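Local coordinates for Glyoxalase/Bleomycin resistance protein/dioxygenase domain (Frankia sp., PDB 2RK0) that belongs to the vicinal oxygen chelate superfamily of glyoxalases, bleomycin resistance proteins and dioxygenases and probably binds or converts a small-molecule substrate, at the interface of chains A and B. Numbering follows the deposited sequence. Chains: chain A/B, Glyoxalase/Bleomycin resistance protein/dioxygenase domain.

The interface of chains A and B. Residues chain A 10-12, 58, 61-62, 64, 66, 118, 120; chain B 68-74.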
loop_
_atom_site.group_PDB
_atom_site.type_symbol
_atom_site.label_atom_id
_atom_site.label_comp_id
_atom_site.label_asym_id
_atom_site.label_seq_id
_atom_site.Cartn_x
_atom_site.Cartn_y
_atom_site.Cartn_z
ATOM N N SER A 10 -3.991 -5.271 1.232
ATOM C CA SER A 10 -4.427 -6.017 2.394
ATOM C C SER A 10 -3.612 -5.525 3.584
ATOM O O SER A 10 -2.383 -5.585 3.570
ATOM C CB SER A 10 -4.211 -7.512 2.164
ATOM O OG SER A 10 -4.772 -8.249 3.231
ATOM N N LEU A 11 -4.307 -5.023 4.601
ATOM C CA LEU A 11 -3.669 -4.500 5.801
ATOM C C LEU A 11 -3.859 -5.420 6.994
ATOM O O LEU A 11 -4.923 -6.012 7.173
ATOM C CB LEU A 11 -4.249 -3.128 6.157
ATOM C CG LEU A 11 -4.175 -2.028 5.095
ATOM C CD1 LEU A 11 -4.746 -0.742 5.676
ATOM C CD2 LEU A 11 -2.725 -1.813 4.648
ATOM N N THR A 12 -2.816 -5.545 7.802
ATOM C CA THR A 12 -2.881 -6.354 9.005
ATOM C C THR A 12 -3.309 -5.429 10.139
ATOM O O THR A 12 -2.699 -4.374 10.354
ATOM C CB THR A 12 -1.513 -6.972 9.336
ATOM O OG1 THR A 12 -1.232 -8.029 8.407
ATOM C CG2 THR A 12 -1.508 -7.518 10.768
ATOM N N HIS A 58 -4.775 -11.341 12.333
ATOM C CA HIS A 58 -4.068 -12.606 12.503
ATOM C C HIS A 58 -4.280 -13.145 13.921
ATOM O O HIS A 58 -4.080 -12.425 14.898
ATOM C CB HIS A 58 -2.573 -12.391 12.238
ATOM C CG HIS A 58 -2.257 -12.030 10.818
ATOM N ND1 HIS A 58 -1.777 -12.947 9.907
ATOM C CD2 HIS A 58 -2.391 -10.865 10.143
ATOM C CE1 HIS A 58 -1.629 -12.361 8.733
ATOM N NE2 HIS A 58 -1.995 -11.099 8.849
ATOM N N GLY A 61 -1.449 -12.401 15.951
ATOM C CA GLY A 61 -0.910 -11.060 15.831
ATOM C C GLY A 61 -1.279 -10.228 17.044
ATOM O O GLY A 61 -1.633 -10.766 18.092
ATOM N N GLY A 62 -1.189 -8.909 16.904
ATOM C CA GLY A 62 -1.547 -8.028 18.000
ATOM C C GLY A 62 -0.505 -7.829 19.086
ATOM O O GLY A 62 -0.797 -7.188 20.097
ATOM N N ASP A 64 2.962 -7.029 18.135
ATOM C CA ASP A 64 3.888 -6.027 17.602
ATOM C C ASP A 64 3.071 -4.814 17.169
ATOM O O ASP A 64 1.866 -4.923 16.960
ATOM C CB ASP A 64 4.669 -6.579 16.400
ATOM C CG ASP A 64 5.705 -7.616 16.801
ATOM O OD1 ASP A 64 6.537 -7.316 17.678
ATOM O OD2 ASP A 64 5.690 -8.726 16.235
ATOM N N PHE A 66 2.662 -1.179 14.599
ATOM C CA PHE A 66 3.039 -0.716 13.270
ATOM C C PHE A 66 4.372 -0.006 13.489
ATOM O O PHE A 66 4.506 0.819 14.395
ATOM C CB PHE A 66 2.040 0.286 12.701
ATOM C CG PHE A 66 2.517 0.943 11.440
ATOM C CD1 PHE A 66 2.568 0.229 10.249
ATOM C CD2 PHE A 66 2.978 2.257 11.459
ATOM C CE1 PHE A 66 3.071 0.810 9.090
ATOM C CE2 PHE A 66 3.486 2.850 10.308
ATOM C CZ PHE A 66 3.533 2.122 9.118
ATOM N N ASP A 118 -4.727 1.377 14.059
ATOM C CA ASP A 118 -3.499 0.654 14.387
ATOM C C ASP A 118 -2.254 1.515 14.174
ATOM O O ASP A 118 -1.129 1.017 14.155
ATOM C CB ASP A 118 -3.408 -0.616 13.544
ATOM C CG ASP A 118 -4.323 -1.704 14.050
ATOM O OD1 ASP A 118 -3.891 -2.464 14.937
ATOM O OD2 ASP A 118 -5.478 -1.787 13.583
ATOM N N ILE A 120 -1.328 2.866 11.539
ATOM C CA ILE A 120 -0.740 2.683 10.219
ATOM C C ILE A 120 -0.723 4.055 9.542
ATOM O O ILE A 120 -1.717 4.789 9.584
ATOM C CB ILE A 120 -1.564 1.679 9.399
ATOM C CG1 ILE A 120 -1.525 0.316 10.104
ATOM C CG2 ILE A 120 -1.043 1.621 7.958
ATOM C CD1 ILE A 120 -2.359 -0.769 9.435
ATOM N N GLU B 68 4.063 -10.588 8.179
ATOM C CA GLU B 68 2.626 -10.381 8.009
ATOM C C GLU B 68 1.847 -10.137 9.291
ATOM O O GLU B 68 0.811 -9.481 9.258
ATOM C CB GLU B 68 1.982 -11.581 7.303
ATOM C CG GLU B 68 2.532 -11.883 5.936
ATOM C CD GLU B 68 3.611 -12.944 5.959
ATOM O OE1 GLU B 68 4.639 -12.752 6.647
ATOM O OE2 GLU B 68 3.421 -13.977 5.281
ATOM N N THR B 69 2.313 -10.683 10.415
ATOM C CA THR B 69 1.594 -10.507 11.676
ATOM C C THR B 69 1.791 -9.133 12.323
ATOM O O THR B 69 1.112 -8.786 13.292
ATOM C CB THR B 69 1.948 -11.636 12.700
ATOM O OG1 THR B 69 3.355 -11.654 12.958
ATOM C CG2 THR B 69 1.542 -12.990 12.142
ATOM N N ARG B 70 2.710 -8.342 11.787
ATOM C CA ARG B 70 2.940 -7.007 12.331
ATOM C C ARG B 70 1.962 -6.040 11.661
ATOM O O ARG B 70 1.805 -6.057 10.441
ATOM C CB ARG B 70 4.381 -6.553 12.062
ATOM C CG ARG B 70 4.696 -5.127 12.540
ATOM C CD ARG B 70 6.159 -4.729 12.260
ATOM N NE ARG B 70 7.140 -5.457 13.079
ATOM C CZ ARG B 70 7.545 -5.098 14.300
ATOM N NH1 ARG B 70 7.065 -4.001 14.885
ATOM N NH2 ARG B 70 8.448 -5.835 14.943
ATOM N N PRO B 71 1.279 -5.197 12.456
ATOM C CA PRO B 71 0.338 -4.250 11.861
ATOM C C PRO B 71 1.009 -3.502 10.712
ATOM O O PRO B 71 2.203 -3.171 10.773
ATOM C CB PRO B 71 -0.017 -3.338 13.027
ATOM C CG PRO B 71 0.048 -4.273 14.201
ATOM C CD PRO B 71 1.303 -5.066 13.926
ATOM N N GLY B 72 0.236 -3.250 9.664
ATOM C CA GLY B 72 0.762 -2.571 8.497
ATOM C C GLY B 72 0.345 -3.357 7.273
ATOM O O GLY B 72 -0.829 -3.691 7.116
ATOM N N LEU B 73 1.305 -3.672 6.412
ATOM C CA LEU B 73 1.002 -4.428 5.211
ATOM C C LEU B 73 0.882 -5.924 5.471
ATOM O O LEU B 73 1.727 -6.519 6.146
ATOM C CB LEU B 73 2.086 -4.210 4.149
ATOM C CG LEU B 73 1.809 -4.866 2.790
ATOM C CD1 LEU B 73 0.651 -4.146 2.098
ATOM C CD2 LEU B 73 3.057 -4.787 1.911
ATOM N N ASP B 74 -0.183 -6.515 4.936
ATOM C CA ASP B 74 -0.409 -7.950 5.018
ATOM C C ASP B 74 0.190 -8.425 3.690
ATOM O O ASP B 74 1.001 -9.346 3.646
ATOM C CB ASP B 74 -1.901 -8.252 5.085
ATOM C CG ASP B 74 -2.199 -9.751 5.055
ATOM O OD1 ASP B 74 -1.769 -10.475 5.974
ATOM O OD2 ASP B 74 -2.866 -10.196 4.106
HETATM O O HOH W 1 2.063 -8.926 16.064
HETATM O O HOH W 2 -1.160 -7.884 14.319
HETATM O O HOH W 3 4.054 -10.731 15.639
#
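Strand 8-12 of chain A pairs antiparallel with the short strand 72-73 of chain B, joining two copies of this vicinal oxygen chelate superfamily protein about a two-fold axis in what may be the biological dimer. The backbone bond from B:Asp74 N to A:Ser10 O is 2.8 Å long, and A:Thr12 exchanges bonds with B:Gly72 through its N and O. Glycine suits this position because its positive phi is awkward for other residues, and its bare CA lets A:Phe66 CD1 and A:Ile120 CD1 pack against it.

B:Asp74 is the polar hub, an aspartate whose two oxygens serve two donors. B:Asp74 CB lies 3.4 Å from A:Thr12 OG1. CG, anti to the backbone N (chi1 175°), comes near A:Ser10 OG and carries the carboxylate out towards A:Ser10 and A:His58. B:Asp74 OD2 takes the hydroxyl of A:Ser10 OG at 2.9 Å, approached from above the carboxylate plane. B:Asp74 OD1 accepts from A:His58 NE2 at 3.0 Å in a bent bond. Histidine suits here by offering an N-H at its edge: OD1 lies in the ring plane but is met from above the carboxylate plane, the two planes being 51° apart. The carboxylate could favour a protonated, cationic histidine. The backbone of B:Glu68 and B:Thr69 lies over one face of that ring, toward its rim.

A:Thr12 serves a polar and an apolar neighbour: A:Thr12 OG1, beside its own backbone N, donates to B:Glu68 O at 2.6 Å, nearly along the C=O axis. The methyl A:Thr12 CG2 rests 3.9 Å from B:Pro71 CA.

Further along, arginine's flat group suits stacking: A:Asp64 CB lies over the centre of the B:Arg70 guanidinium face, and the carboxylate is turned 22° from the guanidinium plane. The salt bridge from B:Arg70 NH2 to A:Asp64 OD1 is long at 3.7 Å. Waters 1 and 3 join A:Asp64 to B:Thr69, whose O also meets water 2, held by A:Gly62 N.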